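PDB 6QLC: ssDNA binding RNA Polymerase cofactor from Pseudomonas phage LUZ7, which binds single-stranded DNA and serves as a cofactor of RNA polymerase, probably regulating transcription of the phage genome. Local coordinates for residues A27-F31 and R42-L48. Residues are numbered along the deposited sequence.
Sequences AYLNF and RLVSLGL
Tyr28, with chi1 at m, lays its ring over the backbone of Gly47: Gly47 CA sits 3.9 Å from the centroid of the Tyr28 ring and 14° off its normal, a CH-pi contact across a non-hydrogen-bonded pair. The two strands are the arms of a beta hairpin, running antiparallel with axes 4.4 Å apart at 158°. Leu29 faces Leu46 in a hydrogen-bonded pair, Leu29 N to Leu46 O 2.6 Å and Leu46 N to Leu29 O 2.7 Å; Asn30 is opposite Ser45. At Phe31 the register slips by one residue. Phe31 N donates to Val44 O at 2.9 Å while Phe31 O accepts from Leu43 N at 2.8 Å, so Leu43 and Val44 together face Phe31 in a classic beta bulge, with Leu43 turned to helical phi/psi (-66/-54). Tyr28, Asn30 and Ser45 occupy one face. The other is apolar: Leu29 CB lies 4.1 Å from both Leu46 CB and Leu48 CD2, and Phe31 CD1 (chi1 m) meets Val44 CG2 at 3.4 Å. Helix 53-61 covers this face near Leu46 and Leu48, while Phe31 meets Phe31 of the second subunit, whose strand pairs with 27-31 and carries the sheet across the dimer interface. Main-chain hydrogen bonds thus fix the register, and the greasy face lets the hairpin serve both the subunit core and dimerisation.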
ATOM      1  N   ALA A  27      -4.454   7.348 -13.076  1.00 73.06           N
ATOM      2  CA  ALA A  27      -4.222   7.754 -11.700  1.00 61.74           C
ATOM      3  C   ALA A  27      -3.583   6.615 -10.916  1.00 63.26           C
ATOM      4  O   ALA A  27      -3.778   5.440 -11.236  1.00 58.49           O
ATOM      5  CB  ALA A  27      -5.522   8.188 -11.032  1.00 48.93           C
ATOM      6  N   TYR A  28      -2.798   6.978  -9.894  1.00 49.48           N
ATOM      7  CA  TYR A  28      -2.094   6.032  -9.039  1.00 45.10           C
ATOM      8  C   TYR A  28      -2.341   6.384  -7.581  1.00 50.93           C
ATOM      9  O   TYR A  28      -2.449   7.558  -7.216  1.00 51.00           O
ATOM     10  CB  TYR A  28      -0.563   6.023  -9.319  1.00 52.58           C
ATOM     11  CG  TYR A  28      -0.203   5.264 -10.583  1.00 60.91           C
ATOM     12  CD1 TYR A  28      -0.686   5.679 -11.824  1.00 74.73           C
ATOM     13  CD2 TYR A  28       0.583   4.114 -10.541  1.00 69.32           C
ATOM     14  CE1 TYR A  28      -0.396   4.984 -12.990  1.00 73.41           C
ATOM     15  CE2 TYR A  28       0.889   3.406 -11.718  1.00 75.16           C
ATOM     16  CZ  TYR A  28       0.391   3.855 -12.937  1.00 80.85           C
ATOM     17  OH  TYR A  28       0.667   3.188 -14.113  1.00 91.88           O
ATOM     18  N   LEU A  29      -2.429   5.360  -6.744  1.00 49.55           N
ATOM     19  CA  LEU A  29      -2.462   5.543  -5.299  1.00 50.34           C
ATOM     20  C   LEU A  29      -1.108   5.146  -4.740  1.00 46.84           C
ATOM     21  O   LEU A  29      -0.743   3.969  -4.784  1.00 56.59           O
ATOM     22  CB  LEU A  29      -3.557   4.699  -4.657  1.00 54.82           C
ATOM     23  CG  LEU A  29      -3.778   5.124  -3.216  1.00 48.69           C
ATOM     24  CD1 LEU A  29      -4.697   6.303  -3.211  1.00 47.14           C
ATOM     25  CD2 LEU A  29      -4.354   3.999  -2.404  1.00 46.66           C
ATOM     26  N   ASN A  30      -0.388   6.115  -4.185  1.00 46.29           N
ATOM     27  CA  ASN A  30       0.976   5.918  -3.720  1.00 52.84           C
ATOM     28  C   ASN A  30       1.045   5.894  -2.205  1.00 46.50           C
ATOM     29  O   ASN A  30       0.488   6.767  -1.528  1.00 42.78           O
ATOM     30  CB  ASN A  30       1.868   7.017  -4.268  1.00 49.37           C
ATOM     31  CG  ASN A  30       1.938   6.969  -5.766  1.00 57.14           C
ATOM     32  OD1 ASN A  30       2.465   6.014  -6.328  1.00 56.02           O
ATOM     33  ND2 ASN A  30       1.359   7.964  -6.428  1.00 60.29           N
ATOM     34  N   PHE A  31       1.762   4.917  -1.684  1.00 44.38           N
ATOM     35  CA  PHE A  31       1.950   4.760  -0.252  1.00 40.68           C
ATOM     36  C   PHE A  31       3.376   5.188   0.075  1.00 47.43           C
ATOM     37  O   PHE A  31       4.330   4.499  -0.298  1.00 41.89           O
ATOM     38  CB  PHE A  31       1.697   3.311   0.155  1.00 50.41           C
ATOM     39  CG  PHE A  31       0.290   2.855  -0.093  1.00 46.63           C
ATOM     40  CD1 PHE A  31      -0.166   2.633  -1.383  1.00 52.58           C
ATOM     41  CD2 PHE A  31      -0.580   2.677   0.965  1.00 43.60           C
ATOM     42  CE1 PHE A  31      -1.465   2.227  -1.620  1.00 50.97           C
ATOM     43  CE2 PHE A  31      -1.873   2.266   0.745  1.00 57.27           C
ATOM     44  CZ  PHE A  31      -2.321   2.042  -0.556  1.00 51.23           C
ATOM     45  N   ARG A  42       8.614   6.138  -1.516  0.51 47.05           N
ATOM     46  CA  ARG A  42       7.371   5.556  -2.031  0.51 51.12           C
ATOM     47  C   ARG A  42       7.470   4.037  -1.936  0.51 47.83           C
ATOM     48  O   ARG A  42       8.155   3.397  -2.737  0.51 48.35           O
ATOM     49  CB  ARG A  42       7.126   6.013  -3.466  0.51 50.21           C
ATOM     50  CG  ARG A  42       5.891   5.412  -4.121  0.51 52.40           C
ATOM     51  CD  ARG A  42       5.738   5.910  -5.551  0.51 51.40           C
ATOM     52  NE  ARG A  42       5.340   7.311  -5.590  0.51 54.83           N
ATOM     53  CZ  ARG A  42       5.354   8.063  -6.684  0.51 60.93           C
ATOM     54  NH1 ARG A  42       5.751   7.548  -7.840  0.51 55.22           N
ATOM     55  NH2 ARG A  42       4.966   9.330  -6.620  0.51 59.98           N
ATOM     56  N   LEU A  43       6.797   3.449  -0.941  1.00 42.82           N
ATOM     57  CA  LEU A  43       6.884   2.006  -0.735  1.00 48.59           C
ATOM     58  C   LEU A  43       6.269   1.242  -1.901  1.00 48.81           C
ATOM     59  O   LEU A  43       6.913   0.365  -2.489  1.00 61.25           O
ATOM     60  CB  LEU A  43       6.205   1.616   0.577  1.00 46.25           C
ATOM     61  CG  LEU A  43       7.146   1.664   1.771  1.00 59.04           C
ATOM     62  CD1 LEU A  43       6.409   1.366   3.075  1.00 59.78           C
ATOM     63  CD2 LEU A  43       8.273   0.683   1.534  1.00 56.28           C
ATOM     64  N   VAL A  44       5.018   1.555  -2.241  1.00 57.43           N
ATOM     65  CA  VAL A  44       4.247   0.817  -3.238  1.00 43.71           C
ATOM     66  C   VAL A  44       3.346   1.803  -3.958  1.00 47.45           C
ATOM     67  O   VAL A  44       2.929   2.821  -3.396  1.00 48.12           O
ATOM     68  CB  VAL A  44       3.382  -0.313  -2.628  1.00 55.80           C
ATOM     69  CG1 VAL A  44       4.190  -1.183  -1.743  1.00 67.28           C
ATOM     70  CG2 VAL A  44       2.244   0.258  -1.823  1.00 51.57           C
ATOM     71  N   SER A  45       3.034   1.481  -5.208  1.00 42.28           N
ATOM     72  CA  SER A  45       2.112   2.271  -6.009  1.00 59.99           C
ATOM     73  C   SER A  45       0.981   1.377  -6.502  1.00 55.62           C
ATOM     74  O   SER A  45       1.212   0.224  -6.876  1.00 53.97           O
ATOM     75  CB  SER A  45       2.840   2.909  -7.189  1.00 51.43           C
ATOM     76  OG  SER A  45       2.242   4.135  -7.542  1.00 60.57           O
ATOM     77  N   LEU A  46      -0.243   1.897  -6.498  1.00 53.13           N
ATOM     78  CA  LEU A  46      -1.391   1.175  -7.033  1.00 48.15           C
ATOM     79  C   LEU A  46      -1.970   1.955  -8.200  1.00 40.46           C
ATOM     80  O   LEU A  46      -2.467   3.070  -8.017  1.00 49.44           O
ATOM     81  CB  LEU A  46      -2.469   0.961  -5.974  1.00 48.29           C
ATOM     82  CG  LEU A  46      -3.774   0.383  -6.547  1.00 56.42           C
ATOM     83  CD1 LEU A  46      -3.607  -1.076  -7.010  1.00 47.59           C
ATOM     84  CD2 LEU A  46      -4.897   0.513  -5.547  1.00 54.92           C
ATOM     85  N   GLY A  47      -1.913   1.366  -9.392  1.00 53.08           N
ATOM     86  CA  GLY A  47      -2.591   1.952 -10.539  1.00 50.90           C
ATOM     87  C   GLY A  47      -4.084   1.709 -10.438  1.00 51.73           C
ATOM     88  O   GLY A  47      -4.527   0.571 -10.256  1.00 52.72           O
ATOM     89  N   LEU A  48      -4.865   2.787 -10.542  1.00 49.40           N
ATOM     90  CA  LEU A  48      -6.322   2.726 -10.445  1.00 61.37           C
ATOM     91  C   LEU A  48      -6.885   2.532 -11.851  1.00 73.06           C
ATOM     92  O   LEU A  48      -6.999   3.485 -12.629  1.00 69.15           O
ATOM     93  CB  LEU A  48      -6.882   3.980  -9.779  1.00 49.74           C
ATOM     94  CG  LEU A  48      -6.142   4.429  -8.510  1.00 58.11           C
ATOM     95  CD1 LEU A  48      -6.722   5.730  -7.993  1.00 41.20           C
ATOM     96  CD2 LEU A  48      -6.223   3.360  -7.450  1.00 47.55           C
TER